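Local coordinates for MMACHC-like protein (Caenorhabditis elegans, PDB 5UJC) that binds cobalamin and probably catalyses its reductive processing, removing the cyanide or alkyl ligand with a flavin or glutathione, at residues S92-Q95 with S96-D100. Sequence-based numbering, arbitrary orientation. Where two conformers were deposited one is given.
Sequences SPIQ and SFLED
S92 and S96 meet at the first turn of helix 93-109, where S92 holds the N-cap position and P93 is the first helical residue. The S92 side chain makes no capping bond. The backbone carbonyl oxygen of S92 instead takes two donors from S96. The backbone N of S96 bonds to S92 O at 2.9 Å, nearly in line with the C=O. By contrast, S96 OG donates to S92 O at 2.8 Å from above the carbonyl plane, 43° out of it. OG lies beside its own backbone N (chi1 -66°), which turns it back toward the preceding turn. With an alanine here, the OG donor is gone and S92 O would probably be left with the backbone N of S96 as its one donor from this turn.

Regular i to i+4 bonds continue the helix: F97 N to P93 O, L98 N to I94 O and E99 N to Q95 O, the last at 2.8 Å.

The apolar side chains of I94 and L98 run side by side, with CG2 of I94 3.8 Å from CD1 of L98. I94 also packs on F69, and the ring of F97 meets W72 edge-to-face, so this side of the turn packs against helix 62-80. D100 OD2 accepts a hydrogen bond from W72 NE1.

Q95 and E99 are linked through water. Both chains are extended beyond CG, and one water donates to Q95 OE1 at 2.8 Å and to E99 OE2 at 2.9 Å.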
loop_
_atom_site.group_PDB
_atom_site.type_symbol
_atom_site.label_atom_id
_atom_site.label_comp_id
_atom_site.label_asym_id
_atom_site.label_seq_id
_atom_site.Cartn_x
_atom_site.Cartn_y
_atom_site.Cartn_z
ATOM N N SER A 92 3.017 -17.609 3.569
ATOM C CA SER A 92 2.849 -16.167 3.453
ATOM C C SER A 92 3.457 -15.693 2.116
ATOM O O SER A 92 4.503 -15.048 2.086
ATOM C CB SER A 92 3.538 -15.460 4.637
ATOM O OG SER A 92 3.099 -15.987 5.876
ATOM N N PRO A 93 2.790 -15.997 0.996
ATOM C CA PRO A 93 3.460 -15.738 -0.278
ATOM C C PRO A 93 3.616 -14.267 -0.632
ATOM O O PRO A 93 4.651 -13.890 -1.192
ATOM C CB PRO A 93 2.596 -16.463 -1.299
ATOM C CG PRO A 93 1.226 -16.599 -0.603
ATOM C CD PRO A 93 1.568 -16.791 0.837
ATOM N N ILE A 94 2.611 -13.438 -0.330
ATOM C CA ILE A 94 2.705 -12.033 -0.712
ATOM C C ILE A 94 3.869 -11.377 0.059
ATOM O O ILE A 94 4.685 -10.675 -0.514
ATOM C CB ILE A 94 1.408 -11.275 -0.443
ATOM C CG1 ILE A 94 0.289 -11.779 -1.341
ATOM C CG2 ILE A 94 1.594 -9.770 -0.586
ATOM C CD1 ILE A 94 0.452 -11.457 -2.823
ATOM N N GLN A 95 3.926 -11.619 1.359
ATOM C CA GLN A 95 4.982 -11.014 2.191
ATOM C C GLN A 95 6.352 -11.593 1.899
ATOM O O GLN A 95 7.350 -10.875 1.891
ATOM C CB GLN A 95 4.638 -11.162 3.667
ATOM C CG GLN A 95 3.522 -10.232 4.058
ATOM C CD GLN A 95 3.001 -10.452 5.466
ATOM O OE1 GLN A 95 3.412 -11.380 6.179
ATOM N NE2 GLN A 95 2.069 -9.603 5.873
ATOM N N SER A 96 6.389 -12.856 1.550
ATOM C CA SER A 96 7.654 -13.476 1.162
ATOM C C SER A 96 8.197 -12.851 -0.152
ATOM O O SER A 96 9.382 -12.535 -0.270
ATOM C CB SER A 96 7.488 -15.005 1.003
ATOM O OG SER A 96 7.207 -15.611 2.242
ATOM N N PHE A 97 7.313 -12.700 -1.120
ATOM C CA PHE A 97 7.627 -12.024 -2.378
ATOM C C PHE A 97 8.114 -10.598 -2.123
ATOM O O PHE A 97 9.170 -10.210 -2.604
ATOM C CB PHE A 97 6.399 -12.036 -3.284
ATOM C CG PHE A 97 6.409 -10.977 -4.340
ATOM C CD1 PHE A 97 7.208 -11.083 -5.458
ATOM C CD2 PHE A 97 5.613 -9.860 -4.197
ATOM C CE1 PHE A 97 7.191 -10.074 -6.435
ATOM C CE2 PHE A 97 5.609 -8.866 -5.125
ATOM C CZ PHE A 97 6.385 -8.960 -6.249
ATOM N N LEU A 98 7.372 -9.837 -1.326
ATOM C CA LEU A 98 7.745 -8.449 -1.081
ATOM C C LEU A 98 9.078 -8.369 -0.359
ATOM O O LEU A 98 9.909 -7.499 -0.671
ATOM C CB LEU A 98 6.657 -7.748 -0.275
ATOM C CG LEU A 98 5.385 -7.417 -1.059
ATOM C CD1 LEU A 98 4.256 -7.031 -0.103
ATOM C CD2 LEU A 98 5.649 -6.313 -2.091
ATOM N N GLU A 99 9.311 -9.271 0.606
ATOM C CA GLU A 99 10.579 -9.280 1.352
ATOM C C GLU A 99 11.734 -9.517 0.374
ATOM O O GLU A 99 12.787 -8.882 0.471
ATOM C CB GLU A 99 10.574 -10.383 2.457
ATOM C CG GLU A 99 9.681 -10.094 3.708
ATOM C CD GLU A 99 9.224 -11.400 4.449
ATOM O OE1 GLU A 99 9.847 -12.494 4.217
ATOM O OE2 GLU A 99 8.230 -11.342 5.252
ATOM N N ASP A 100 11.535 -10.447 -0.550
ATOM C CA ASP A 100 12.559 -10.753 -1.543
ATOM C C ASP A 100 12.857 -9.546 -2.424
ATOM O O ASP A 100 14.022 -9.209 -2.650
ATOM C CB ASP A 100 12.146 -11.934 -2.425
ATOM C CG ASP A 100 12.360 -13.264 -1.769
ATOM O OD1 ASP A 100 12.938 -13.313 -0.673
ATOM O OD2 ASP A 100 11.935 -14.280 -2.373
HETATM O O HOH W 1 5.954 -12.464 6.639
#